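Long-range contact in endo-1,4-beta-xylanase 1 (Hypocrea jecorina, PDB 1XYN), which hydrolyses internal beta-1,4-xylosidic linkages in the main chain of xylan, a plant cell wall hemicellulose, releasing xylooligosaccharides and xylose: residues K92-E106 with V137-L151. Numbering follows the deposited sequence.
Sequences KGTVTSDGATYTIWE and VTVQNHFNAWASLGL
Asp98, in the type I' turn of the 92-97/100-106 hairpin, grips Thr138, at the N-terminal side of helix 139-148, through both carboxylate oxygens. OD1 accepts the Thr138 hydroxyl on its syn lone pair (OG1 to OD1, 2.7 Å), while OD2 takes the backbone N of Thr138 at 3.0 Å and, from the opposite face of the carboxylate, Ser97 OG. With its hydroxyl anti to the backbone N (chi1 -168°), Ser97 brings OG to the helix, where it accepts from Asn141 ND2 (ND2 to OG, 3.0 Å; 166°). A water donates to Asp98 OD2 and Tyr102 OH and also binds His142 NE2; Arg128 and Glu80 bond the tyrosine hydroxyl too. The His142 edge stands on the Tyr102 face, CE1 over the ring centre and the planes at 80°, while Ser126 OG serves both His142 ND1 and Trp146 NE1. An alanine at Asp98 would probably leave Thr138 N and OG1, with Ser97 OG, without their shared acceptor. Toward the other end packing is mainly apolar: Val95 CB on Ala145 CB (3.7 Å), Ile104 CD1 tip to tip with Leu149 CD1 (3.6 Å), Ile104 CG2 against Leu151 CD1 and Trp146 CD1, and the Glu106 carboxylate beside Leu151 CD2. Four donors, counting the water, converge on Asp98, consistent with a deprotonated carboxylate tying this family 11 jelly roll's single helix to the hairpin.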
# COMPACT_ATOMS: atom_id res chain seq x y z
N LYS A 92 17.70 3.59 -14.42
CA LYS A 92 17.97 4.84 -15.12
C LYS A 92 19.44 5.06 -15.41
O LYS A 92 19.80 5.66 -16.42
CB LYS A 92 17.39 6.00 -14.32
CG LYS A 92 15.88 6.03 -14.34
CD LYS A 92 15.38 6.42 -15.72
CE LYS A 92 13.89 6.28 -15.83
NZ LYS A 92 13.40 6.96 -17.05
N GLY A 93 20.30 4.59 -14.51
CA GLY A 93 21.73 4.76 -14.71
C GLY A 93 22.49 4.44 -13.44
O GLY A 93 22.09 3.56 -12.69
N THR A 94 23.60 5.14 -13.23
CA THR A 94 24.40 4.93 -12.04
C THR A 94 25.01 6.23 -11.52
O THR A 94 24.93 7.28 -12.16
CB THR A 94 25.57 3.92 -12.26
OG1 THR A 94 26.53 4.48 -13.18
CG2 THR A 94 25.06 2.57 -12.79
N VAL A 95 25.62 6.12 -10.35
CA VAL A 95 26.30 7.23 -9.69
C VAL A 95 27.30 6.59 -8.75
O VAL A 95 27.00 5.60 -8.09
CB VAL A 95 25.33 8.13 -8.89
CG1 VAL A 95 24.49 7.29 -7.91
CG2 VAL A 95 26.10 9.22 -8.15
N THR A 96 28.53 7.06 -8.80
CA THR A 96 29.56 6.54 -7.92
C THR A 96 29.63 7.53 -6.77
O THR A 96 29.81 8.74 -6.97
CB THR A 96 30.91 6.44 -8.64
OG1 THR A 96 30.75 5.62 -9.80
CG2 THR A 96 31.97 5.83 -7.73
N SER A 97 29.41 7.02 -5.57
CA SER A 97 29.43 7.88 -4.40
C SER A 97 29.81 7.09 -3.17
O SER A 97 29.45 5.92 -3.03
CB SER A 97 28.04 8.51 -4.21
OG SER A 97 28.09 9.55 -3.27
N ASP A 98 30.62 7.72 -2.33
CA ASP A 98 31.05 7.16 -1.06
C ASP A 98 31.62 5.75 -1.04
O ASP A 98 31.25 4.94 -0.18
CB ASP A 98 29.91 7.30 -0.06
CG ASP A 98 29.33 8.70 -0.04
OD1 ASP A 98 30.02 9.62 0.44
OD2 ASP A 98 28.21 8.88 -0.55
N GLY A 99 32.54 5.45 -1.95
CA GLY A 99 33.16 4.14 -1.98
C GLY A 99 32.54 3.07 -2.87
O GLY A 99 33.05 1.95 -2.93
N ALA A 100 31.45 3.39 -3.56
CA ALA A 100 30.82 2.41 -4.42
C ALA A 100 29.88 3.03 -5.45
O ALA A 100 29.59 4.23 -5.39
CB ALA A 100 30.06 1.39 -3.60
N THR A 101 29.43 2.21 -6.39
CA THR A 101 28.51 2.65 -7.43
C THR A 101 27.09 2.26 -7.01
O THR A 101 26.89 1.25 -6.33
CB THR A 101 28.82 1.98 -8.80
OG1 THR A 101 30.23 1.93 -9.02
CG2 THR A 101 28.18 2.78 -9.92
N TYR A 102 26.12 3.05 -7.45
CA TYR A 102 24.72 2.81 -7.14
C TYR A 102 23.92 2.72 -8.42
O TYR A 102 24.13 3.51 -9.34
CB TYR A 102 24.14 3.98 -6.33
CG TYR A 102 24.69 4.14 -4.93
CD1 TYR A 102 26.02 4.53 -4.72
CD2 TYR A 102 23.88 3.91 -3.82
CE1 TYR A 102 26.53 4.68 -3.43
CE2 TYR A 102 24.38 4.06 -2.52
CZ TYR A 102 25.70 4.44 -2.34
OH TYR A 102 26.20 4.57 -1.07
N THR A 103 23.00 1.76 -8.51
CA THR A 103 22.16 1.67 -9.69
C THR A 103 20.90 2.48 -9.36
O THR A 103 20.28 2.29 -8.31
CB THR A 103 21.82 0.22 -10.09
OG1 THR A 103 21.00 -0.38 -9.08
CG2 THR A 103 23.08 -0.60 -10.24
N ILE A 104 20.59 3.44 -10.20
CA ILE A 104 19.44 4.30 -9.99
C ILE A 104 18.21 3.71 -10.66
O ILE A 104 18.30 3.18 -11.77
CB ILE A 104 19.73 5.71 -10.53
CG1 ILE A 104 20.97 6.27 -9.82
CG2 ILE A 104 18.52 6.63 -10.33
CD1 ILE A 104 21.45 7.59 -10.38
N TRP A 105 17.08 3.74 -9.95
CA TRP A 105 15.81 3.23 -10.44
C TRP A 105 14.73 4.29 -10.25
O TRP A 105 14.85 5.16 -9.39
CB TRP A 105 15.34 2.00 -9.65
CG TRP A 105 16.27 0.84 -9.64
CD1 TRP A 105 17.46 0.75 -8.98
CD2 TRP A 105 16.06 -0.42 -10.27
NE1 TRP A 105 18.01 -0.50 -9.15
CE2 TRP A 105 17.17 -1.24 -9.94
CE3 TRP A 105 15.05 -0.95 -11.08
CZ2 TRP A 105 17.30 -2.56 -10.40
CZ3 TRP A 105 15.16 -2.26 -11.53
CH2 TRP A 105 16.29 -3.06 -11.18
N GLU A 106 13.70 4.21 -11.07
CA GLU A 106 12.55 5.10 -10.94
C GLU A 106 11.37 4.15 -10.93
O GLU A 106 11.33 3.19 -11.72
CB GLU A 106 12.43 6.09 -12.10
CG GLU A 106 11.13 6.90 -12.04
CD GLU A 106 11.12 8.16 -12.91
OE1 GLU A 106 11.53 8.08 -14.09
OE2 GLU A 106 10.70 9.23 -12.41
N VAL A 137 26.79 9.02 3.76
CA VAL A 137 26.05 9.10 2.51
C VAL A 137 25.95 10.57 2.10
O VAL A 137 25.18 11.33 2.69
CB VAL A 137 24.62 8.51 2.67
CG1 VAL A 137 23.79 8.71 1.40
CG2 VAL A 137 24.70 7.05 3.00
N THR A 138 26.76 10.97 1.13
CA THR A 138 26.75 12.34 0.61
C THR A 138 25.48 12.46 -0.24
O THR A 138 25.49 12.19 -1.45
CB THR A 138 28.02 12.63 -0.24
OG1 THR A 138 29.19 12.24 0.49
CG2 THR A 138 28.13 14.10 -0.56
N VAL A 139 24.37 12.82 0.40
CA VAL A 139 23.09 12.94 -0.28
C VAL A 139 23.01 13.81 -1.54
O VAL A 139 22.21 13.53 -2.43
CB VAL A 139 21.96 13.35 0.71
CG1 VAL A 139 21.70 12.22 1.69
CG2 VAL A 139 22.34 14.61 1.45
N GLN A 140 23.83 14.86 -1.62
CA GLN A 140 23.80 15.74 -2.79
C GLN A 140 24.21 15.01 -4.07
O GLN A 140 23.64 15.25 -5.12
CB GLN A 140 24.69 16.97 -2.61
CG GLN A 140 23.95 18.21 -2.13
CD GLN A 140 22.79 18.64 -3.02
OE1 GLN A 140 22.97 19.08 -4.14
NE2 GLN A 140 21.57 18.53 -2.49
N ASN A 141 25.19 14.12 -3.96
CA ASN A 141 25.63 13.35 -5.12
C ASN A 141 24.47 12.57 -5.73
O ASN A 141 24.39 12.39 -6.95
CB ASN A 141 26.76 12.40 -4.73
CG ASN A 141 28.06 13.13 -4.37
OD1 ASN A 141 28.19 14.34 -4.59
ND2 ASN A 141 29.02 12.40 -3.83
N HIS A 142 23.55 12.10 -4.88
CA HIS A 142 22.39 11.36 -5.35
C HIS A 142 21.35 12.29 -5.94
O HIS A 142 20.77 12.00 -6.97
CB HIS A 142 21.80 10.50 -4.24
CG HIS A 142 22.70 9.40 -3.80
ND1 HIS A 142 22.74 8.17 -4.43
CD2 HIS A 142 23.68 9.36 -2.86
CE1 HIS A 142 23.70 7.43 -3.91
NE2 HIS A 142 24.28 8.13 -2.95
N PHE A 143 21.16 13.44 -5.31
CA PHE A 143 20.19 14.41 -5.81
C PHE A 143 20.64 14.97 -7.17
O PHE A 143 19.81 15.23 -8.05
CB PHE A 143 20.00 15.55 -4.81
CG PHE A 143 19.51 15.11 -3.45
CD1 PHE A 143 18.67 14.01 -3.32
CD2 PHE A 143 19.87 15.81 -2.31
CE1 PHE A 143 18.20 13.61 -2.08
CE2 PHE A 143 19.41 15.41 -1.06
CZ PHE A 143 18.57 14.31 -0.95
N ASN A 144 21.95 15.16 -7.34
CA ASN A 144 22.50 15.67 -8.59
C ASN A 144 22.32 14.62 -9.68
O ASN A 144 21.79 14.91 -10.76
CB ASN A 144 23.99 16.02 -8.45
CG ASN A 144 24.22 17.30 -7.64
OD1 ASN A 144 23.29 18.01 -7.27
ND2 ASN A 144 25.48 17.61 -7.38
N ALA A 145 22.71 13.38 -9.38
CA ALA A 145 22.59 12.26 -10.32
C ALA A 145 21.14 12.02 -10.71
O ALA A 145 20.83 11.74 -11.87
CB ALA A 145 23.18 11.02 -9.71
N TRP A 146 20.24 12.15 -9.74
CA TRP A 146 18.82 11.96 -10.00
C TRP A 146 18.31 13.04 -10.95
O TRP A 146 17.65 12.73 -11.94
CB TRP A 146 18.03 11.97 -8.68
CG TRP A 146 18.27 10.75 -7.79
CD1 TRP A 146 18.91 9.58 -8.13
CD2 TRP A 146 17.86 10.59 -6.42
NE1 TRP A 146 18.91 8.71 -7.06
CE2 TRP A 146 18.28 9.31 -6.00
CE3 TRP A 146 17.18 11.41 -5.51
CZ2 TRP A 146 18.04 8.82 -4.71
CZ3 TRP A 146 16.95 10.93 -4.23
CH2 TRP A 146 17.38 9.65 -3.85
N ALA A 147 18.65 14.29 -10.65
CA ALA A 147 18.23 15.42 -11.47
C ALA A 147 18.73 15.31 -12.91
O ALA A 147 17.97 15.56 -13.85
CB ALA A 147 18.71 16.73 -10.85
N SER A 148 19.98 14.88 -13.07
CA SER A 148 20.59 14.74 -14.40
C SER A 148 19.95 13.67 -15.27
O SER A 148 20.06 13.72 -16.50
CB SER A 148 22.11 14.49 -14.29
OG SER A 148 22.41 13.22 -13.77
N LEU A 149 19.27 12.71 -14.64
CA LEU A 149 18.59 11.64 -15.35
C LEU A 149 17.09 11.93 -15.49
O LEU A 149 16.32 11.07 -15.93
CB LEU A 149 18.80 10.31 -14.64
CG LEU A 149 20.25 9.81 -14.60
CD1 LEU A 149 20.38 8.63 -13.64
CD2 LEU A 149 20.69 9.42 -16.00
N GLY A 150 16.69 13.14 -15.11
CA GLY A 150 15.28 13.51 -15.19
C GLY A 150 14.44 13.22 -13.96
O GLY A 150 13.22 13.36 -13.97
N LEU A 151 15.10 12.76 -12.89
CA LEU A 151 14.41 12.46 -11.64
C LEU A 151 14.37 13.77 -10.84
O LEU A 151 15.28 14.09 -10.07
CB LEU A 151 15.11 11.32 -10.89
CG LEU A 151 15.34 10.03 -11.69
CD1 LEU A 151 15.78 8.90 -10.78
CD2 LEU A 151 14.07 9.63 -12.43
O HOH W 1 26.09 7.25 -1.04